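Probable TonB-dependent siderophore receptor PiuA (Acinetobacter baumannii, PDB 5FP1) probably mediates the first step of iron uptake, binding iron-chelating siderophores, possibly including ferric enterobactin, for TonB-dependent transport across the outer membrane. Local coordinates at residues A[181-187]-A[198-202]; A[256-262]-A[397-402]; A[345-351]-A[422-428]; A[511-517]-A[557-561]. One frame throughout, in Å; residues are numbered along the deposited sequence. Where two conformers were deposited one is given.

Overall arrangement
All four contacts lie in the beta-barrel domain of a TonB-dependent receptor, whose antiparallel strands curl round an N-terminal plug. Contacts 1 and 3 pair barrel strands, 177-188 with 197-209 and 346-368 with 405-428; their centres lie about 42 Å apart. Contact 2 joins two loops, its centre about 24 Å from that of contact 1 and about 57 Å from that of contact 3, which lies on the opposite side of the chain's centre. Along the chain contact 1 closes first, the segments of contacts 2 and 3 alternate, and contact 4 follows, its centre about 37 Å from that of contact 3, laying a loop on the start of strand 558-575. By family topology, contacts 2 and 4 are probably extracellular and contact 3 near the periplasmic rim.

Contact 1. Residues A[181-187]-A[198-202]; sequences AVLGHQN and YKRVG
Segments 181-187 and 198-202 are extended neighbours running antiparallel, their axes 4.7 Å apart at closest approach and at 173°. A181 and V182 lead in, V182 CA reaching G202 O at 3.4 Å. L183 (chi1 t, chi2 p) forms a hydrogen-bonded pair with G202: L183 N to G202 O 2.9 Å, G202 N to L183 O 3.0 Å. G184 follows in a non-hydrogen-bonded pair with V201. H185 (chi1 t) pairs with R200, H185 N to R200 O and R200 N to H185 O both 2.9 Å, and the p chi1 of R200 lays its guanidinium flat on the imidazole, centres 4.0 Å apart and planes at 19°. Q186 stands opposite K199 in a non-hydrogen-bonded pair. N187 closes the ladder with Y198: N187 N to Y198 O 3.0 Å, Y198 N to N187 O 2.7 Å. H185 NE2 donates to N187 OD1 at 2.8 Å, and water 1 (2.8 Å from N187 OD1, 3.0 Å from R200 NH1) bridges N187 to R200. This is an up-and-down barrel hairpin. L183, H185, N187, Y198 and R200 share the inner face, where R200 forms a salt bridge with E110 of the plug; strands 161-171 and 215-226 flank the pair.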
# COMPACT_ATOMS: atom_id res chain seq x y z
N ALA A 181 -5.47 -18.94 11.34
CA ALA A 181 -5.96 -17.68 11.91
C ALA A 181 -7.35 -17.41 11.33
O ALA A 181 -7.62 -17.73 10.18
CB ALA A 181 -5.01 -16.54 11.61
N VAL A 182 -8.24 -16.88 12.16
CA VAL A 182 -9.61 -16.62 11.73
C VAL A 182 -9.96 -15.22 12.20
O VAL A 182 -9.45 -14.75 13.22
CB VAL A 182 -10.62 -17.63 12.31
CG1 VAL A 182 -11.95 -17.49 11.62
CG2 VAL A 182 -10.13 -19.06 12.13
N LEU A 183 -10.81 -14.55 11.43
CA LEU A 183 -11.14 -13.15 11.66
C LEU A 183 -12.62 -12.94 11.42
O LEU A 183 -13.17 -13.40 10.42
CB LEU A 183 -10.35 -12.23 10.70
CG LEU A 183 -10.83 -10.76 10.65
CD1 LEU A 183 -10.40 -10.01 11.90
CD2 LEU A 183 -10.32 -10.05 9.39
N GLY A 184 -13.22 -12.20 12.34
CA GLY A 184 -14.52 -11.58 12.16
C GLY A 184 -14.45 -10.14 12.59
O GLY A 184 -14.00 -9.84 13.69
N HIS A 185 -14.88 -9.22 11.73
CA HIS A 185 -14.68 -7.80 12.02
C HIS A 185 -15.79 -6.93 11.48
O HIS A 185 -16.25 -7.14 10.37
CB HIS A 185 -13.38 -7.31 11.42
CG HIS A 185 -13.15 -5.84 11.60
ND1 HIS A 185 -12.34 -5.33 12.58
CD2 HIS A 185 -13.66 -4.78 10.94
CE1 HIS A 185 -12.38 -4.01 12.54
NE2 HIS A 185 -13.15 -3.65 11.54
N GLN A 186 -16.19 -5.94 12.27
CA GLN A 186 -17.07 -4.86 11.77
C GLN A 186 -16.76 -3.58 12.47
O GLN A 186 -16.37 -3.58 13.66
CB GLN A 186 -18.56 -5.18 11.95
CG GLN A 186 -19.00 -5.28 13.40
CD GLN A 186 -20.52 -5.36 13.56
OE1 GLN A 186 -21.11 -4.61 14.34
NE2 GLN A 186 -21.15 -6.24 12.82
N ASN A 187 -16.90 -2.47 11.75
CA ASN A 187 -16.85 -1.16 12.36
C ASN A 187 -17.50 -0.13 11.46
O ASN A 187 -17.51 -0.28 10.23
CB ASN A 187 -15.41 -0.73 12.70
CG ASN A 187 -14.60 -0.30 11.47
OD1 ASN A 187 -14.10 -1.15 10.72
ND2 ASN A 187 -14.43 1.00 11.30
N TYR A 198 -17.89 -1.07 7.64
CA TYR A 198 -17.01 -2.14 7.20
C TYR A 198 -17.40 -3.45 7.85
O TYR A 198 -17.67 -3.49 9.05
CB TYR A 198 -15.55 -1.79 7.56
CG TYR A 198 -15.15 -0.54 6.86
CD1 TYR A 198 -14.76 -0.59 5.52
CD2 TYR A 198 -15.22 0.69 7.49
CE1 TYR A 198 -14.44 0.56 4.82
CE2 TYR A 198 -14.90 1.85 6.80
CZ TYR A 198 -14.53 1.77 5.46
OH TYR A 198 -14.21 2.89 4.76
N LYS A 199 -17.44 -4.52 7.06
CA LYS A 199 -17.68 -5.86 7.60
C LYS A 199 -16.82 -6.84 6.85
O LYS A 199 -16.79 -6.83 5.61
CB LYS A 199 -19.16 -6.28 7.46
CG LYS A 199 -20.15 -5.32 8.12
CD LYS A 199 -21.58 -5.78 7.95
CE LYS A 199 -22.53 -4.84 8.70
NZ LYS A 199 -22.30 -3.42 8.31
N ARG A 200 -16.11 -7.69 7.57
CA ARG A 200 -15.30 -8.67 6.89
C ARG A 200 -15.03 -9.93 7.72
O ARG A 200 -15.05 -9.90 8.95
CB ARG A 200 -13.99 -8.04 6.40
CG ARG A 200 -13.13 -7.40 7.42
CD ARG A 200 -12.03 -6.52 6.79
NE ARG A 200 -11.26 -5.82 7.82
CZ ARG A 200 -11.43 -4.56 8.15
NH1 ARG A 200 -12.38 -3.82 7.57
NH2 ARG A 200 -10.70 -4.03 9.11
N VAL A 201 -14.75 -11.01 7.00
CA VAL A 201 -14.40 -12.30 7.59
C VAL A 201 -13.23 -12.88 6.81
O VAL A 201 -13.12 -12.70 5.58
CB VAL A 201 -15.63 -13.23 7.53
CG1 VAL A 201 -15.25 -14.68 7.81
CG2 VAL A 201 -16.70 -12.74 8.49
N GLY A 202 -12.32 -13.53 7.52
CA GLY A 202 -11.20 -14.17 6.88
C GLY A 202 -10.74 -15.43 7.59
O GLY A 202 -11.02 -15.66 8.77
O HOH W 1 -11.97 -1.24 8.97
O HOH W 2 -11.03 -1.47 11.38

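Contact 2. Residues A[256-262]-A[397-402]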
# COMPACT_ATOMS: atom_id res chain seq x y z
N TYR A 256 -20.91 12.73 5.70
CA TYR A 256 -20.85 11.68 4.68
C TYR A 256 -21.72 12.00 3.49
O TYR A 256 -22.93 12.17 3.65
CB TYR A 256 -21.30 10.36 5.28
CG TYR A 256 -21.29 9.16 4.35
CD1 TYR A 256 -20.09 8.61 3.89
CD2 TYR A 256 -22.48 8.54 3.97
CE1 TYR A 256 -20.10 7.48 3.08
CE2 TYR A 256 -22.49 7.43 3.17
CZ TYR A 256 -21.30 6.88 2.72
OH TYR A 256 -21.35 5.76 1.91
N TYR A 257 -21.11 12.07 2.31
CA TYR A 257 -21.82 12.37 1.08
C TYR A 257 -22.12 11.17 0.20
O TYR A 257 -22.63 11.33 -0.92
CB TYR A 257 -21.04 13.42 0.27
CG TYR A 257 -20.94 14.73 0.96
CD1 TYR A 257 -22.08 15.43 1.32
CD2 TYR A 257 -19.70 15.26 1.34
CE1 TYR A 257 -22.00 16.65 1.98
CE2 TYR A 257 -19.61 16.48 1.98
CZ TYR A 257 -20.76 17.16 2.32
OH TYR A 257 -20.68 18.35 2.99
N GLY A 258 -21.84 9.97 0.70
CA GLY A 258 -22.22 8.78 0.00
C GLY A 258 -23.73 8.53 0.07
O GLY A 258 -24.46 9.20 0.79
N TRP A 259 -24.17 7.55 -0.70
CA TRP A 259 -25.58 7.25 -0.88
C TRP A 259 -25.77 5.79 -0.47
O TRP A 259 -25.56 4.88 -1.27
CB TRP A 259 -25.94 7.50 -2.32
CG TRP A 259 -27.38 7.51 -2.67
CD1 TRP A 259 -28.45 7.13 -1.89
CD2 TRP A 259 -27.92 7.90 -3.92
NE1 TRP A 259 -29.63 7.29 -2.59
CE2 TRP A 259 -29.33 7.76 -3.84
CE3 TRP A 259 -27.36 8.40 -5.10
CZ2 TRP A 259 -30.17 8.09 -4.90
CZ3 TRP A 259 -28.20 8.73 -6.15
CH2 TRP A 259 -29.60 8.56 -6.04
N LYS A 260 -26.15 5.58 0.78
CA LYS A 260 -26.06 4.26 1.36
C LYS A 260 -26.96 3.23 0.73
O LYS A 260 -26.58 2.04 0.67
CB LYS A 260 -26.22 4.29 2.88
CG LYS A 260 -25.05 5.01 3.53
CD LYS A 260 -25.15 5.01 5.03
CE LYS A 260 -24.73 3.70 5.62
NZ LYS A 260 -24.41 3.92 7.03
N ASP A 261 -28.11 3.65 0.21
CA ASP A 261 -29.03 2.74 -0.46
C ASP A 261 -28.52 2.35 -1.85
O ASP A 261 -29.05 1.42 -2.44
CB ASP A 261 -30.42 3.36 -0.59
CG ASP A 261 -31.52 2.31 -0.81
OD1 ASP A 261 -31.49 1.28 -0.14
OD2 ASP A 261 -32.39 2.50 -1.69
N ARG A 262 -27.55 3.09 -2.39
CA ARG A 262 -27.00 2.83 -3.73
C ARG A 262 -25.59 2.19 -3.69
O ARG A 262 -25.28 1.28 -4.46
CB ARG A 262 -26.89 4.13 -4.50
CG ARG A 262 -26.50 3.96 -5.95
CD ARG A 262 -26.11 5.26 -6.59
NE ARG A 262 -24.86 5.80 -6.08
CZ ARG A 262 -24.31 6.95 -6.48
NH1 ARG A 262 -24.91 7.72 -7.38
NH2 ARG A 262 -23.14 7.32 -5.98
N PRO A 397 -26.48 16.47 5.28
CA PRO A 397 -27.11 15.53 4.35
C PRO A 397 -27.91 14.46 5.07
O PRO A 397 -27.50 14.00 6.13
CB PRO A 397 -25.92 14.87 3.62
CG PRO A 397 -24.73 15.11 4.50
CD PRO A 397 -25.00 16.43 5.19
N THR A 398 -29.03 14.05 4.48
CA THR A 398 -29.79 12.95 5.02
C THR A 398 -29.86 11.81 4.01
O THR A 398 -29.93 12.05 2.80
CB THR A 398 -31.22 13.40 5.41
OG1 THR A 398 -31.89 13.88 4.25
CG2 THR A 398 -31.17 14.51 6.43
N GLN A 399 -29.86 10.57 4.50
CA GLN A 399 -29.86 9.40 3.62
C GLN A 399 -31.25 9.14 3.05
O GLN A 399 -32.24 9.13 3.78
CB GLN A 399 -29.36 8.18 4.39
CG GLN A 399 -27.87 8.26 4.68
CD GLN A 399 -27.06 8.21 3.40
OE1 GLN A 399 -27.41 7.50 2.46
NE2 GLN A 399 -26.01 9.01 3.33
N LYS A 400 -31.29 8.91 1.74
CA LYS A 400 -32.53 8.71 0.97
C LYS A 400 -32.47 7.45 0.13
O LYS A 400 -31.39 6.92 -0.14
CB LYS A 400 -32.74 9.86 0.00
CG LYS A 400 -32.87 11.24 0.63
CD LYS A 400 -34.20 11.41 1.36
CE LYS A 400 -34.29 12.80 1.98
NZ LYS A 400 -35.48 12.95 2.87
N PRO A 401 -33.64 6.96 -0.33
CA PRO A 401 -33.66 5.80 -1.21
C PRO A 401 -33.01 6.01 -2.58
O PRO A 401 -32.99 7.11 -3.13
CB PRO A 401 -35.17 5.48 -1.38
CG PRO A 401 -35.86 6.18 -0.25
CD PRO A 401 -35.00 7.36 0.13
N PHE A 402 -32.48 4.93 -3.13
CA PHE A 402 -32.01 4.92 -4.49
C PHE A 402 -33.10 4.26 -5.30
O PHE A 402 -33.43 3.12 -5.04
CB PHE A 402 -30.69 4.12 -4.59
CG PHE A 402 -30.21 3.87 -5.99
CD1 PHE A 402 -29.83 4.93 -6.81
CD2 PHE A 402 -30.11 2.57 -6.49
CE1 PHE A 402 -29.38 4.70 -8.10
CE2 PHE A 402 -29.66 2.34 -7.79
CZ PHE A 402 -29.29 3.40 -8.60
O HOH W 3 -29.32 6.13 1.34
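P397 opens the contact by setting its ring against the start of the other loop, with P397 CG 3.6 Å from Y256 O and 4.0 Å from Y257 CE1; the hydroxyl of Y257 hydrogen-bonds L394 O, just upstream. Q399 then turns its side chain inward. With chi1 and chi2 both m, the carboxamide works in both senses on the backbone of 256-262: Q399 NE2 donates to G258 O at 3.0 Å, and Q399 OE1 accepts from K260 N at 2.8 Å. Q399 OE1 also receives a hydrogen bond from water 3 (2.6 Å), which gives its other proton to K400 O (2.7 Å) and accepts from D261 N (3.0 Å). Neither segment has regular secondary structure: by the topology of the family these are probably extracellular loops that meet beyond the strand ends, and 397-402 follows strand 391-393, where C391 closes a disulfide with C383. K400 contributes mainly its carbonyl, K400 O also taking a weak hydrogen bond from W259 NE1 at 3.0 Å. P401 rests with its CA 3.6 Å from D261 OD2. F402 N donates to D261 OD2 at 2.8 Å, nearly linearly. The F402 ring directs its edge at the face of the W259 six-membered ring, a T-shaped pair with centroids 5.2 Å apart and planes at 89°, while R262 CG sits over the F402 face, 3.5 Å from the centroid, in a CH-pi contact; R262 NH1 continues to H318 O.

Contact 3. Residues A[345-351]-A[422-428]; sequences LKHRFNV and YLLDNIE
Three side-chain hydrogen bonds cross between 345-351 and 422-428. H347 ND1 (chi1 m) donates to D425 OD2, R348 NH2 to N426 OD1, and Y422 OH to N350 OD1, each at 2.7 Å, the last with chi1 p on Y422 and t on N350. The H347 and D425 link is diagonal, joining residues one pair apart on the face of F349 and V351; the R348 and N426 link is on the other face. Between these faces runs the backbone ladder of strands 346-351 and 422-428, at 166° with axes 4.6 Å apart at closest approach. Its hydrogen-bonded pairs are K346 with E428 (K346 N to E428 O 3.1 Å, E428 N to K346 O 2.8 Å), R348 with N426 (R348 N to N426 O 3.0 Å, N426 N to R348 O 2.8 Å) and N350 with L424 (N350 N to L424 O 2.9 Å, L424 N to N350 O 2.7 Å). H347-I427, F349-D425 and V351-L423 alternate as non-hydrogen-bonded pairs. Two adjacent strands of the transmembrane barrel meet here, at the end where short turns join strands. The face of K346, R348, N350, L424, N426 and E428 looks inward; N350 ND2 hydrogen-bonds S31 O, and K32 makes a cation-pi contact with Y422. On the opposite face V351 CG1 packs on L423 CD1 at 3.5 Å, and a bound C8E detergent molecule touches L423. Farther along, I427 CG2 lies over the H347 ring and 4.0 Å from L345 CB.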
# COMPACT_ATOMS: atom_id res chain seq x y z
N LEU A 345 36.95 -14.05 -0.78
CA LEU A 345 35.66 -13.35 -0.84
C LEU A 345 34.55 -14.23 -0.25
O LEU A 345 34.52 -15.43 -0.50
CB LEU A 345 35.32 -13.03 -2.29
CG LEU A 345 36.33 -12.14 -3.00
CD1 LEU A 345 35.89 -11.84 -4.42
CD2 LEU A 345 36.55 -10.84 -2.23
N LYS A 346 33.67 -13.64 0.56
CA LYS A 346 32.48 -14.35 1.02
C LYS A 346 31.23 -13.84 0.29
O LYS A 346 30.87 -12.66 0.41
CB LYS A 346 32.30 -14.19 2.53
CG LYS A 346 33.51 -14.66 3.32
CD LYS A 346 33.27 -14.53 4.81
CE LYS A 346 34.56 -14.72 5.59
NZ LYS A 346 34.28 -14.79 7.05
N HIS A 347 30.59 -14.72 -0.46
CA HIS A 347 29.39 -14.37 -1.23
C HIS A 347 28.13 -14.75 -0.48
O HIS A 347 28.03 -15.85 0.07
CB HIS A 347 29.38 -15.07 -2.57
CG HIS A 347 30.54 -14.73 -3.44
ND1 HIS A 347 30.43 -13.88 -4.52
CD2 HIS A 347 31.82 -15.16 -3.43
CE1 HIS A 347 31.59 -13.80 -5.13
NE2 HIS A 347 32.45 -14.57 -4.49
N ARG A 348 27.21 -13.81 -0.40
CA ARG A 348 25.87 -14.06 0.10
C ARG A 348 24.91 -13.76 -1.04
O ARG A 348 24.85 -12.62 -1.52
CB ARG A 348 25.59 -13.21 1.32
CG ARG A 348 26.37 -13.69 2.53
CD ARG A 348 26.28 -12.74 3.68
NE ARG A 348 26.86 -11.42 3.37
CZ ARG A 348 26.87 -10.44 4.25
NH1 ARG A 348 26.37 -10.65 5.47
NH2 ARG A 348 27.36 -9.25 3.94
N PHE A 349 24.23 -14.78 -1.54
CA PHE A 349 23.57 -14.65 -2.84
C PHE A 349 22.13 -15.16 -2.89
O PHE A 349 21.68 -15.95 -2.05
CB PHE A 349 24.39 -15.37 -3.91
CG PHE A 349 24.43 -16.86 -3.73
CD1 PHE A 349 23.43 -17.66 -4.25
CD2 PHE A 349 25.49 -17.47 -3.08
CE1 PHE A 349 23.46 -19.04 -4.10
CE2 PHE A 349 25.53 -18.84 -2.93
CZ PHE A 349 24.51 -19.62 -3.43
N ASN A 350 21.45 -14.71 -3.92
CA ASN A 350 20.13 -15.18 -4.28
C ASN A 350 20.10 -15.00 -5.77
O ASN A 350 20.23 -13.87 -6.29
CB ASN A 350 19.04 -14.37 -3.55
CG ASN A 350 17.64 -14.87 -3.87
OD1 ASN A 350 17.40 -15.39 -4.95
ND2 ASN A 350 16.73 -14.71 -2.93
N VAL A 351 20.02 -16.12 -6.48
CA VAL A 351 19.90 -16.12 -7.92
C VAL A 351 18.65 -16.92 -8.30
O VAL A 351 18.32 -17.91 -7.64
CB VAL A 351 21.16 -16.68 -8.60
CG1 VAL A 351 22.39 -15.93 -8.10
CG2 VAL A 351 21.31 -18.18 -8.33
N TYR A 422 17.33 -13.17 -12.41
CA TYR A 422 18.11 -12.21 -11.68
C TYR A 422 19.27 -12.86 -10.91
O TYR A 422 19.29 -14.07 -10.65
CB TYR A 422 17.21 -11.45 -10.67
CG TYR A 422 16.69 -12.38 -9.61
CD1 TYR A 422 15.54 -13.14 -9.83
CD2 TYR A 422 17.37 -12.55 -8.42
CE1 TYR A 422 15.10 -14.05 -8.88
CE2 TYR A 422 16.94 -13.45 -7.48
CZ TYR A 422 15.81 -14.20 -7.71
OH TYR A 422 15.40 -15.08 -6.74
N LEU A 423 20.23 -12.02 -10.55
CA LEU A 423 21.31 -12.38 -9.63
C LEU A 423 21.44 -11.28 -8.60
O LEU A 423 21.54 -10.09 -8.95
CB LEU A 423 22.65 -12.42 -10.37
CG LEU A 423 22.91 -13.29 -11.59
CD1 LEU A 423 22.55 -14.74 -11.35
CD2 LEU A 423 22.20 -12.76 -12.82
N LEU A 424 21.47 -11.67 -7.33
CA LEU A 424 21.74 -10.76 -6.25
C LEU A 424 22.88 -11.35 -5.45
O LEU A 424 22.86 -12.54 -5.13
CB LEU A 424 20.52 -10.59 -5.33
CG LEU A 424 19.29 -9.92 -5.94
CD1 LEU A 424 18.06 -10.27 -5.12
CD2 LEU A 424 19.43 -8.41 -6.01
N ASP A 425 23.89 -10.54 -5.15
CA ASP A 425 25.07 -11.03 -4.42
C ASP A 425 25.65 -9.89 -3.59
O ASP A 425 25.91 -8.80 -4.11
CB ASP A 425 26.10 -11.56 -5.43
CG ASP A 425 27.31 -12.25 -4.78
OD1 ASP A 425 27.29 -12.57 -3.57
OD2 ASP A 425 28.30 -12.49 -5.52
N ASN A 426 25.78 -10.12 -2.30
CA ASN A 426 26.47 -9.20 -1.44
C ASN A 426 27.82 -9.82 -1.06
O ASN A 426 27.85 -10.85 -0.40
CB ASN A 426 25.64 -8.87 -0.21
CG ASN A 426 26.31 -7.83 0.68
OD1 ASN A 426 27.19 -8.15 1.47
ND2 ASN A 426 25.89 -6.57 0.56
N ILE A 427 28.90 -9.21 -1.53
CA ILE A 427 30.24 -9.78 -1.39
C ILE A 427 31.00 -9.12 -0.24
O ILE A 427 31.30 -7.93 -0.28
CB ILE A 427 31.03 -9.65 -2.69
CG1 ILE A 427 30.25 -10.25 -3.85
CG2 ILE A 427 32.38 -10.34 -2.58
CD1 ILE A 427 30.87 -9.98 -5.19
N GLU A 428 31.30 -9.90 0.79
CA GLU A 428 32.16 -9.44 1.88
C GLU A 428 33.62 -9.56 1.44
O GLU A 428 34.14 -10.67 1.25
CB GLU A 428 31.89 -10.21 3.16
CG GLU A 428 32.80 -9.77 4.30
CD GLU A 428 32.60 -10.56 5.58
OE1 GLU A 428 31.45 -10.92 5.92
OE2 GLU A 428 33.61 -10.79 6.29

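Contact 4. Residues A[511-517]-A[557-561]; sequences NNQMIDP and TTYAN
Y559 is the main side chain in this contact between the loop segment 511-517 and the start of strand 558-575. With chi1 m it points at the loop, and N512 CB lies over the Y559 ring, 3.9 Å from its centroid and 21° off the normal, a CH-pi contact; the Y559 hydroxyl goes on to hydrogen-bond N509 ND2. On the backbone side, water 4 bridges Y559 N (2.9 Å) and N511 O (2.7 Å). N511 (chi1 m) lies along the beginning of 557-561: its CB is 3.8 Å from Y559 CE1, its OD1 3.4 Å from T557 CB, and water 5 links N511 ND2 (2.9 Å) to T557 O (3.3 Å). From N512 to I515 the loop makes a type I beta turn, closed by I515 N to N512 O at 3.0 Å. In family topology this is probably a long extracellular loop folding onto the adjacent hairpin of strands 536-555 and 558-575, and A560 keeps a backbone hydrogen bond to V552 in that hairpin. Leaving the turn, I515 (chi1 and chi2 m) drops toward the strand, I515 CG1 4.3 Å from Y559 CB and I515 CG2 3.8 Å from N561 OD1. N561, where the chain turns a corner, meets the end of the loop segment: N561 ND2 donates to D516 O at 3.0 Å, and water 6 donates to both D516 O (2.7 Å) and N561 OD1 (2.8 Å).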
# COMPACT_ATOMS: atom_id res chain seq x y z
N ASN A 511 -2.93 4.53 -28.03
CA ASN A 511 -1.90 5.52 -28.33
C ASN A 511 -0.61 5.41 -27.50
O ASN A 511 0.39 5.97 -27.89
CB ASN A 511 -2.51 6.90 -28.18
CG ASN A 511 -3.77 7.04 -29.00
OD1 ASN A 511 -4.84 7.35 -28.48
ND2 ASN A 511 -3.67 6.72 -30.29
N ASN A 512 -0.63 4.68 -26.38
CA ASN A 512 0.59 4.51 -25.58
C ASN A 512 1.16 3.10 -25.59
O ASN A 512 2.21 2.81 -24.98
CB ASN A 512 0.37 5.02 -24.14
CG ASN A 512 -0.64 4.21 -23.37
OD1 ASN A 512 -1.04 3.11 -23.76
ND2 ASN A 512 -1.09 4.78 -22.25
N GLN A 513 0.47 2.20 -26.30
CA GLN A 513 0.79 0.78 -26.24
C GLN A 513 2.18 0.46 -26.75
O GLN A 513 2.75 -0.54 -26.36
CB GLN A 513 -0.21 -0.07 -27.05
CG GLN A 513 -0.15 0.13 -28.57
CD GLN A 513 -1.27 -0.63 -29.27
OE1 GLN A 513 -1.37 -1.84 -29.17
NE2 GLN A 513 -2.14 0.09 -29.94
N MET A 514 2.73 1.30 -27.62
CA MET A 514 4.04 1.03 -28.21
C MET A 514 5.16 1.75 -27.43
O MET A 514 6.33 1.60 -27.76
CB MET A 514 4.08 1.45 -29.70
CG MET A 514 4.09 2.94 -29.96
SD MET A 514 2.72 3.91 -29.30
CE MET A 514 1.35 3.39 -30.36
N ILE A 515 4.82 2.50 -26.39
CA ILE A 515 5.83 3.32 -25.71
C ILE A 515 6.71 2.44 -24.82
O ILE A 515 6.23 1.48 -24.18
CB ILE A 515 5.15 4.46 -24.91
CG1 ILE A 515 4.21 5.29 -25.80
CG2 ILE A 515 6.19 5.39 -24.30
CD1 ILE A 515 4.92 6.11 -26.86
N ASP A 516 8.01 2.75 -24.79
CA ASP A 516 8.96 2.02 -23.95
C ASP A 516 8.70 2.35 -22.47
O ASP A 516 8.02 3.33 -22.14
CB ASP A 516 10.41 2.44 -24.26
CG ASP A 516 10.92 1.94 -25.61
OD1 ASP A 516 10.54 0.86 -26.08
OD2 ASP A 516 11.75 2.64 -26.19
N PRO A 517 9.25 1.55 -21.57
CA PRO A 517 8.97 1.78 -20.14
C PRO A 517 9.51 3.09 -19.59
O PRO A 517 10.52 3.61 -20.06
CB PRO A 517 9.69 0.62 -19.45
CG PRO A 517 9.82 -0.44 -20.48
CD PRO A 517 9.93 0.27 -21.81
N THR A 557 -4.30 12.17 -28.37
CA THR A 557 -4.07 10.80 -28.81
C THR A 557 -2.59 10.57 -29.11
O THR A 557 -2.25 9.71 -29.93
CB THR A 557 -4.90 10.38 -30.07
OG1 THR A 557 -4.73 11.33 -31.12
CG2 THR A 557 -6.37 10.24 -29.78
N THR A 558 -1.71 11.27 -28.40
CA THR A 558 -0.27 11.08 -28.54
C THR A 558 0.47 11.13 -27.17
O THR A 558 0.24 12.04 -26.37
CB THR A 558 0.32 12.19 -29.42
OG1 THR A 558 -0.47 12.32 -30.63
CG2 THR A 558 1.78 11.90 -29.77
N TYR A 559 1.37 10.17 -26.94
CA TYR A 559 2.19 10.11 -25.73
C TYR A 559 3.66 10.08 -26.07
O TYR A 559 4.03 9.71 -27.17
CB TYR A 559 1.86 8.84 -24.92
CG TYR A 559 0.48 8.81 -24.39
CD1 TYR A 559 -0.60 8.44 -25.21
CD2 TYR A 559 0.21 9.13 -23.07
CE1 TYR A 559 -1.87 8.40 -24.72
CE2 TYR A 559 -1.07 9.10 -22.57
CZ TYR A 559 -2.10 8.72 -23.40
OH TYR A 559 -3.36 8.67 -22.92
N ALA A 560 4.50 10.44 -25.10
CA ALA A 560 5.94 10.33 -25.23
C ALA A 560 6.58 10.23 -23.85
O ALA A 560 5.97 10.61 -22.87
CB ALA A 560 6.50 11.56 -25.95
N ASN A 561 7.82 9.78 -23.79
CA ASN A 561 8.53 9.56 -22.52
C ASN A 561 9.47 10.71 -22.13
O ASN A 561 10.59 10.46 -21.69
CB ASN A 561 9.39 8.33 -22.65
CG ASN A 561 8.78 7.11 -22.03
OD1 ASN A 561 7.76 7.16 -21.36
ND2 ASN A 561 9.43 5.99 -22.26
O HOH W 4 1.46 8.12 -29.05
O HOH W 5 -1.02 7.07 -31.38
O HOH W 6 6.35 4.86 -20.71